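PDB 3T7V: methylornithine synthase PylB from Methanosarcina barkeri, which catalyses the radical-based isomerisation of L-lysine to (3R)-3-methyl-D-ornithine in pyrrolysine biosynthesis, using a [4Fe-4S] cluster and S-adenosylmethionine. Local coordinates for residues L61-Y66 against K101-A106; H109-T114 against Q133-E138; N295-I300 against K325-R330. All blocks are in the same frame, centred on the assembly; numbering follows the deposited sequence.

All three interactions pair a strand of one parallel sheet with a helix outside it, and all three strands reach the bound 5-amino-D-isoleucine from their other side. Segment 61-66 lies between the other two strands. It joins interaction 2 through a probable hydrogen bond from D112 N to C63 O (2.7 Å) and interaction 3 through one from F64 N to I300 O (2.8 Å). The centres of interactions 1 and 2 are about 8 Å apart, those of 1 and 3 about 11 Å, and those of 2 and 3 about 18 Å. On the helical side, a salt bridge between K104 NZ and E138 OE2 (2.8 Å) ties interaction 1 to interaction 2.

Interaction 1 (L61-Y66 against K101-A106); sequences LNCFIY and KTLKGA. With MD0 (5-amino-D-isoleucine), chain D.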
# COMPACT_ATOMS: atom_id res chain seq x y z
N LEU A 61 4.58 -11.24 -2.21
CA LEU A 61 3.53 -11.45 -1.19
C LEU A 61 3.92 -10.73 0.10
O LEU A 61 5.01 -10.97 0.65
CB LEU A 61 3.33 -12.92 -0.89
CG LEU A 61 3.02 -13.77 -2.10
CD1 LEU A 61 3.10 -15.27 -1.75
CD2 LEU A 61 1.65 -13.40 -2.65
N ASN A 62 3.07 -9.82 0.60
CA ASN A 62 3.40 -8.99 1.81
C ASN A 62 2.34 -9.26 2.86
O ASN A 62 1.11 -9.10 2.60
CB ASN A 62 3.31 -7.51 1.36
CG ASN A 62 3.91 -6.52 2.36
OD1 ASN A 62 4.60 -6.86 3.28
ND2 ASN A 62 3.70 -5.22 2.06
N CYS A 63 2.80 -9.71 4.01
CA CYS A 63 1.85 -9.88 5.15
C CYS A 63 1.60 -8.57 5.85
O CYS A 63 2.47 -7.74 5.93
CB CYS A 63 2.49 -10.81 6.10
SG CYS A 63 1.46 -11.33 7.48
N PHE A 64 0.41 -8.34 6.31
CA PHE A 64 0.06 -7.09 6.98
C PHE A 64 -0.21 -7.36 8.44
O PHE A 64 -1.14 -8.12 8.80
CB PHE A 64 -1.23 -6.58 6.30
CG PHE A 64 -1.69 -5.26 6.88
CD1 PHE A 64 -0.85 -4.15 6.78
CD2 PHE A 64 -2.91 -5.12 7.53
CE1 PHE A 64 -1.20 -2.90 7.31
CE2 PHE A 64 -3.29 -3.86 8.07
CZ PHE A 64 -2.43 -2.79 7.96
N ILE A 65 0.55 -6.72 9.30
CA ILE A 65 0.41 -6.83 10.78
C ILE A 65 0.12 -5.48 11.36
O ILE A 65 1.04 -4.64 11.57
CB ILE A 65 1.67 -7.41 11.44
CG1 ILE A 65 2.03 -8.80 10.80
CG2 ILE A 65 1.43 -7.57 12.96
CD1 ILE A 65 3.32 -9.36 11.42
N TYR A 66 -1.17 -5.26 11.61
CA TYR A 66 -1.63 -3.97 12.19
C TYR A 66 -1.54 -4.17 13.69
O TYR A 66 -2.41 -4.80 14.30
CB TYR A 66 -3.07 -3.76 11.71
CG TYR A 66 -3.60 -2.34 11.82
CD1 TYR A 66 -2.92 -1.30 12.40
CD2 TYR A 66 -4.87 -2.10 11.31
CE1 TYR A 66 -3.42 -0.00 12.42
CE2 TYR A 66 -5.41 -0.81 11.33
CZ TYR A 66 -4.67 0.20 11.91
OH TYR A 66 -5.30 1.44 11.91
N LYS A 101 5.33 -16.54 14.84
CA LYS A 101 5.55 -18.01 14.70
C LYS A 101 4.68 -18.52 13.55
O LYS A 101 5.09 -19.45 12.83
CB LYS A 101 5.21 -18.72 15.98
CG LYS A 101 6.33 -18.48 16.98
CD LYS A 101 6.15 -19.30 18.27
CE LYS A 101 6.94 -18.75 19.46
NZ LYS A 101 6.65 -19.65 20.65
N THR A 102 3.50 -17.92 13.33
CA THR A 102 2.61 -18.44 12.34
C THR A 102 3.05 -18.03 10.93
O THR A 102 2.54 -18.56 9.96
CB THR A 102 1.11 -17.99 12.55
OG1 THR A 102 0.96 -16.58 12.36
CG2 THR A 102 0.65 -18.29 13.93
N LEU A 103 4.00 -17.07 10.83
CA LEU A 103 4.43 -16.52 9.55
C LEU A 103 5.68 -17.24 9.03
O LEU A 103 6.00 -17.20 7.81
CB LEU A 103 4.77 -15.01 9.69
CG LEU A 103 3.50 -14.25 10.05
CD1 LEU A 103 3.87 -12.82 10.16
CD2 LEU A 103 2.37 -14.49 9.07
N LYS A 104 6.42 -17.88 9.97
CA LYS A 104 7.75 -18.43 9.58
C LYS A 104 7.55 -19.55 8.58
O LYS A 104 6.83 -20.51 8.85
CB LYS A 104 8.43 -18.98 10.84
CG LYS A 104 8.83 -17.84 11.77
CD LYS A 104 9.46 -18.42 13.06
CE LYS A 104 9.58 -17.29 14.07
NZ LYS A 104 10.27 -17.77 15.29
N GLY A 105 8.27 -19.39 7.47
CA GLY A 105 8.20 -20.37 6.37
C GLY A 105 6.88 -20.44 5.63
O GLY A 105 6.68 -21.37 4.87
N ALA A 106 6.02 -19.42 5.75
CA ALA A 106 4.75 -19.42 5.09
C ALA A 106 4.86 -19.01 3.65
O ALA A 106 3.93 -19.33 2.89
CB ALA A 106 3.71 -18.53 5.81
C MD0 D . -2.72 -2.73 2.54
N MD0 D . -4.17 -2.93 4.48
O MD0 D . -1.63 -3.06 2.03
CA MD0 D . -2.82 -2.61 4.03
CB MD0 D . -2.43 -1.17 4.48
CD MD0 D . -0.27 0.18 4.96
NE MD0 D . 1.14 0.27 4.61
CG MD0 D . -0.92 -0.95 4.16
CG2 MD0 D . -3.27 -0.04 3.82
OXT MD0 D . -3.73 -2.51 1.88
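L103 meets strand 61-66 with both of its methyl groups. L103 CD2 lies 3.7 Å from C63 SG, and L103 CD1 approaches the same sulfur at 3.9 Å. L103 CD1 also reaches I65 CD1 at 3.7 Å, so that the leucine and isoleucine side chains touch tip to tip. The extended isoleucine chain (chi2 178°) carries CD1 out to this meeting point; with the sulfur of C63 trans to the backbone N (chi1 -174°), it projects to the two L103 methyls. No hydrogen bond crosses the contact, which is a buried apolar seam between a barrel strand and helix 93-103, which follows it in the chain, one beta-alpha unit of the TIM-barrel fold of this radical SAM enzyme. Between C63 and I65, F64 faces the ligand pocket instead. Its ring lays one face against the ligand, with MD0 CA 3.6 Å above the plane and displaced toward the rim, and F64 CE1 is 3.5 Å from MD0 CB. Beyond the seam, a type II beta turn runs from L103 to A106, with a hydrogen bond from A106 N to L103 O (3.0 Å) and G105 taking the positive phi of 68°. F108 packs on both C63 and L103, and P302 adds a further contact to C63.

Interaction 2 (H109-T114 against Q133-E138); sequences HMVDLT and QIVKEE. With MD0 (5-amino-D-isoleucine), chain D.
D112 OD1 is held by two hydroxyls: S146 OG makes a hydrogen bond to it, and T114 OG1, two residues along the same strand, donates a weak one at 2.8 Å. The other carboxylate oxygen, D112 OD2, receives the side-chain amine of the ligand, with MD0 NE 2.9 Å away. With CG trans to the backbone N (chi1 178°), the aspartate extends into the pocket, and the hydroxyls on OD1 probably limit rotation of the carboxylate while OD2 serves the ligand. S146 OG is itself hydrogen-bonded to the ligand, so it belongs to the first shell as well as bracing D112. This division of labour follows from the alternation of a TIM-barrel strand: D112 and T114 face the pocket, whereas V111 and L113 turn toward helix 126-139. There the contact is apolar and centres on V135. L113 CD1 meets the isopropyl group tip to tip, being 4.1 Å from V135 CB and at the same distance from both methyls, which places it over the branch as a whole and not against one arm. V111 CG2 is a looser neighbour of V135 CG1 at 4.3 Å. I96 of helix 93-103 also packs on V135. Within helix 126-139, Q133 NE2 hydrogen-bonds to E137 OE2 at 3.0 Å, nearly straight at 169°; the oxygen lies in the glutamine amide plane, but the donor approaches it from above the carboxylate plane. K136 NZ makes hydrogen bonds to the carbonyl oxygens of L141 and G162.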
# COMPACT_ATOMS: atom_id res chain seq x y z
N HIS A 109 7.32 -12.66 1.21
CA HIS A 109 8.53 -11.91 0.87
C HIS A 109 8.84 -10.76 1.78
O HIS A 109 10.01 -10.38 1.91
CB HIS A 109 8.45 -11.35 -0.58
CG HIS A 109 8.26 -12.42 -1.59
ND1 HIS A 109 7.01 -12.79 -2.00
CD2 HIS A 109 9.15 -13.24 -2.23
CE1 HIS A 109 7.11 -13.84 -2.84
NE2 HIS A 109 8.42 -14.11 -2.99
N MET A 110 7.84 -10.27 2.52
CA MET A 110 8.00 -9.09 3.34
C MET A 110 6.87 -9.10 4.33
O MET A 110 5.79 -9.73 4.08
CB MET A 110 7.93 -7.84 2.46
CG MET A 110 8.19 -6.52 3.30
SD MET A 110 8.77 -5.14 2.27
CE MET A 110 7.36 -4.98 1.21
N VAL A 111 7.06 -8.45 5.48
CA VAL A 111 5.96 -8.19 6.45
C VAL A 111 5.85 -6.69 6.65
O VAL A 111 6.88 -6.02 6.74
CB VAL A 111 6.21 -8.92 7.77
CG1 VAL A 111 6.22 -10.40 7.59
CG2 VAL A 111 7.49 -8.48 8.46
N ASP A 112 4.62 -6.20 6.65
CA ASP A 112 4.32 -4.75 6.92
C ASP A 112 3.83 -4.50 8.31
O ASP A 112 2.72 -5.01 8.63
CB ASP A 112 3.36 -4.25 5.83
CG ASP A 112 2.92 -2.83 5.99
OD1 ASP A 112 3.39 -2.07 6.88
OD2 ASP A 112 2.06 -2.39 5.15
N LEU A 113 4.66 -3.92 9.16
CA LEU A 113 4.28 -3.66 10.59
C LEU A 113 3.67 -2.25 10.58
O LEU A 113 4.36 -1.25 10.30
CB LEU A 113 5.55 -3.64 11.48
CG LEU A 113 6.33 -4.94 11.48
CD1 LEU A 113 7.59 -4.72 12.29
CD2 LEU A 113 5.42 -6.04 12.01
N THR A 114 2.36 -2.18 10.81
CA THR A 114 1.61 -0.95 10.69
C THR A 114 0.96 -0.59 12.01
O THR A 114 0.47 -1.46 12.77
CB THR A 114 0.51 -1.14 9.62
OG1 THR A 114 1.14 -1.25 8.34
CG2 THR A 114 -0.46 0.11 9.52
N GLN A 133 13.12 -4.67 16.21
CA GLN A 133 14.23 -5.59 16.48
C GLN A 133 13.68 -6.99 16.74
O GLN A 133 14.22 -7.97 16.22
CB GLN A 133 15.00 -5.09 17.70
CG GLN A 133 16.15 -6.05 18.10
CD GLN A 133 16.90 -5.60 19.33
OE1 GLN A 133 16.78 -4.49 19.76
NE2 GLN A 133 17.62 -6.51 19.95
N ILE A 134 12.63 -7.14 17.54
CA ILE A 134 12.08 -8.46 17.86
C ILE A 134 11.53 -9.11 16.67
O ILE A 134 11.78 -10.32 16.44
CB ILE A 134 11.04 -8.36 19.02
CG1 ILE A 134 11.78 -8.06 20.33
CG2 ILE A 134 10.21 -9.64 19.13
CD1 ILE A 134 10.89 -7.55 21.42
N VAL A 135 10.74 -8.38 15.86
CA VAL A 135 10.23 -9.01 14.66
C VAL A 135 11.35 -9.42 13.67
O VAL A 135 11.30 -10.50 13.05
CB VAL A 135 9.22 -8.05 13.95
CG1 VAL A 135 8.78 -8.66 12.60
CG2 VAL A 135 8.00 -7.81 14.90
N LYS A 136 12.40 -8.60 13.51
CA LYS A 136 13.49 -8.94 12.59
C LYS A 136 14.20 -10.19 13.15
O LYS A 136 14.58 -11.08 12.38
CB LYS A 136 14.46 -7.78 12.47
CG LYS A 136 15.44 -7.94 11.31
CD LYS A 136 14.72 -7.66 10.01
CE LYS A 136 15.73 -7.69 8.91
NZ LYS A 136 15.03 -7.22 7.63
N GLU A 137 14.41 -10.24 14.48
CA GLU A 137 15.08 -11.42 15.07
C GLU A 137 14.25 -12.70 14.89
O GLU A 137 14.83 -13.79 14.70
CB GLU A 137 15.31 -11.17 16.56
CG GLU A 137 16.45 -10.23 16.88
CD GLU A 137 16.53 -9.98 18.40
OE1 GLU A 137 15.61 -10.43 19.20
OE2 GLU A 137 17.49 -9.28 18.77
N GLU A 138 12.93 -12.58 14.98
CA GLU A 138 12.02 -13.73 14.83
C GLU A 138 11.94 -14.18 13.42
O GLU A 138 12.01 -15.40 13.12
CB GLU A 138 10.59 -13.38 15.30
CG GLU A 138 10.47 -13.24 16.81
CD GLU A 138 10.80 -14.50 17.60
OE1 GLU A 138 11.39 -14.36 18.68
OE2 GLU A 138 10.53 -15.67 17.13
C MD0 D . -2.72 -2.73 2.54
N MD0 D . -4.17 -2.93 4.48
O MD0 D . -1.63 -3.06 2.03
CA MD0 D . -2.82 -2.61 4.03
CB MD0 D . -2.43 -1.17 4.48
CD MD0 D . -0.27 0.18 4.96
NE MD0 D . 1.14 0.27 4.61
CG MD0 D . -0.92 -0.95 4.16
CG2 MD0 D . -3.27 -0.04 3.82
OXT MD0 D . -3.73 -2.51 1.88

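Interaction 3 (N295-I300 against K325-R330); sequences NIVTSI and KSVVRR. With MD0 (5-amino-D-isoleucine), chain D.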
# COMPACT_ATOMS: atom_id res chain seq x y z
N ASN A 295 1.93 -6.17 -9.14
CA ASN A 295 2.91 -7.30 -9.03
C ASN A 295 3.19 -7.78 -7.60
O ASN A 295 4.05 -8.58 -7.40
CB ASN A 295 4.19 -7.01 -9.84
CG ASN A 295 5.01 -5.85 -9.25
OD1 ASN A 295 4.55 -5.10 -8.48
ND2 ASN A 295 6.20 -5.69 -9.68
N ILE A 296 2.54 -7.17 -6.61
CA ILE A 296 2.71 -7.58 -5.21
C ILE A 296 1.34 -7.60 -4.56
O ILE A 296 0.55 -6.66 -4.71
CB ILE A 296 3.76 -6.69 -4.45
CG1 ILE A 296 3.85 -7.07 -2.97
CG2 ILE A 296 3.45 -5.18 -4.58
CD1 ILE A 296 5.14 -6.46 -2.36
N VAL A 297 1.06 -8.61 -3.79
CA VAL A 297 -0.25 -8.76 -3.15
C VAL A 297 -0.03 -8.36 -1.65
O VAL A 297 0.95 -8.79 -1.05
CB VAL A 297 -0.81 -10.17 -3.20
CG1 VAL A 297 -2.17 -10.28 -2.53
CG2 VAL A 297 -0.96 -10.64 -4.66
N THR A 298 -0.88 -7.42 -1.19
CA THR A 298 -0.72 -6.90 0.16
C THR A 298 -2.04 -7.05 0.92
O THR A 298 -3.07 -7.43 0.36
CB THR A 298 -0.32 -5.40 0.13
OG1 THR A 298 -1.43 -4.59 -0.32
CG2 THR A 298 0.94 -5.15 -0.75
N SER A 299 -1.93 -6.78 2.21
CA SER A 299 -3.09 -6.91 3.11
C SER A 299 -3.48 -8.38 3.29
O SER A 299 -4.64 -8.73 3.56
CB SER A 299 -4.31 -6.06 2.73
OG SER A 299 -4.93 -5.54 3.97
N ILE A 300 -2.47 -9.25 3.14
CA ILE A 300 -2.63 -10.68 3.45
C ILE A 300 -2.46 -10.77 4.97
O ILE A 300 -1.51 -10.25 5.53
CB ILE A 300 -1.54 -11.51 2.76
CG1 ILE A 300 -1.55 -11.21 1.24
CG2 ILE A 300 -1.79 -12.98 3.09
CD1 ILE A 300 -0.43 -11.97 0.52
N LYS A 325 -2.37 -18.98 1.83
CA LYS A 325 -2.62 -20.21 1.08
C LYS A 325 -3.79 -19.94 0.05
O LYS A 325 -3.73 -20.45 -1.11
CB LYS A 325 -2.93 -21.36 2.05
CG LYS A 325 -1.73 -21.82 2.88
CD LYS A 325 -2.28 -22.99 3.73
CE LYS A 325 -1.55 -23.28 5.03
NZ LYS A 325 -0.36 -24.15 4.83
N SER A 326 -4.80 -19.13 0.42
CA SER A 326 -5.90 -18.84 -0.54
C SER A 326 -5.39 -17.94 -1.64
O SER A 326 -5.82 -18.06 -2.78
CB SER A 326 -7.11 -18.18 0.09
OG SER A 326 -7.53 -18.94 1.15
N VAL A 327 -4.56 -16.96 -1.28
CA VAL A 327 -3.92 -16.13 -2.31
C VAL A 327 -3.11 -16.96 -3.31
O VAL A 327 -3.29 -16.78 -4.53
CB VAL A 327 -2.99 -15.06 -1.67
CG1 VAL A 327 -2.10 -14.34 -2.73
CG2 VAL A 327 -3.81 -13.98 -0.95
N VAL A 328 -2.27 -17.89 -2.83
CA VAL A 328 -1.41 -18.63 -3.74
C VAL A 328 -2.26 -19.55 -4.62
O VAL A 328 -1.94 -19.73 -5.80
CB VAL A 328 -0.32 -19.37 -2.95
CG1 VAL A 328 0.43 -20.34 -3.89
CG2 VAL A 328 0.68 -18.40 -2.33
N ARG A 329 -3.31 -20.13 -4.04
CA ARG A 329 -4.25 -21.00 -4.83
C ARG A 329 -4.82 -20.17 -5.97
O ARG A 329 -4.91 -20.67 -7.11
CB ARG A 329 -5.39 -21.49 -3.93
CG ARG A 329 -6.53 -22.20 -4.66
CD ARG A 329 -7.59 -22.80 -3.72
NE ARG A 329 -8.70 -23.39 -4.49
CZ ARG A 329 -9.80 -23.95 -3.97
NH1 ARG A 329 -10.73 -24.46 -4.78
NH2 ARG A 329 -9.98 -24.00 -2.64
N ARG A 330 -5.27 -18.93 -5.67
CA ARG A 330 -5.88 -18.13 -6.72
C ARG A 330 -4.80 -17.72 -7.76
O ARG A 330 -5.10 -17.68 -8.96
CB ARG A 330 -6.61 -16.90 -6.14
CG ARG A 330 -7.37 -16.08 -7.18
CD ARG A 330 -8.61 -16.81 -7.71
NE ARG A 330 -9.44 -17.15 -6.56
CZ ARG A 330 -10.51 -16.44 -6.16
NH1 ARG A 330 -10.87 -15.34 -6.81
NH2 ARG A 330 -11.20 -16.82 -5.08
C MD0 D . -2.72 -2.73 2.54
N MD0 D . -4.17 -2.93 4.48
O MD0 D . -1.63 -3.06 2.03
CA MD0 D . -2.82 -2.61 4.03
CB MD0 D . -2.43 -1.17 4.48
CD MD0 D . -0.27 0.18 4.96
NE MD0 D . 1.14 0.27 4.61
CG MD0 D . -0.92 -0.95 4.16
CG2 MD0 D . -3.27 -0.04 3.82
OXT MD0 D . -3.73 -2.51 1.88
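The eighth TIM-barrel strand, 296-300, meets the helix that follows it, 324-334, with V297 and I300 on the strand facing V327 on the helix. Each methyl of V327 has its own partner. V327 CG1 touches V297 CG1 tip to tip at 4.1 Å, and V327 CG2 lies 4.2 Å from both I300 CG1 and I300 CD1, the two side chains crossing obliquely. Rotation of the valine separates these tasks: CG1 is trans to its main-chain nitrogen (chi1 170°), leaving CG2 beside that nitrogen and directed at the isoleucine. The residues between V297 and I300 serve the ligand. T298 OG1 donates to MD0 O at 2.8 Å, and S299 OG accepts from MD0 N, also at 2.8 Å, so adjacent hydroxyls hold the carboxylate and alpha-amino group of 5-amino-D-isoleucine. S299 has a positive phi of 69°, a break in the extended backbone that is consistent with two successive residues addressing the ligand and with I300, rather than S299, following V297 on the helix side. Among its neighbours, strand 296-300 lies between strands 58-68 and 275-277, parallel to both, and its pairing with 58-68 brings the eighth strand back to the first; L61 of strand 58-68 packs on V327, M286 of helix 278-291 packs on V297, and R330 reaches D284 of that helix in a salt bridge.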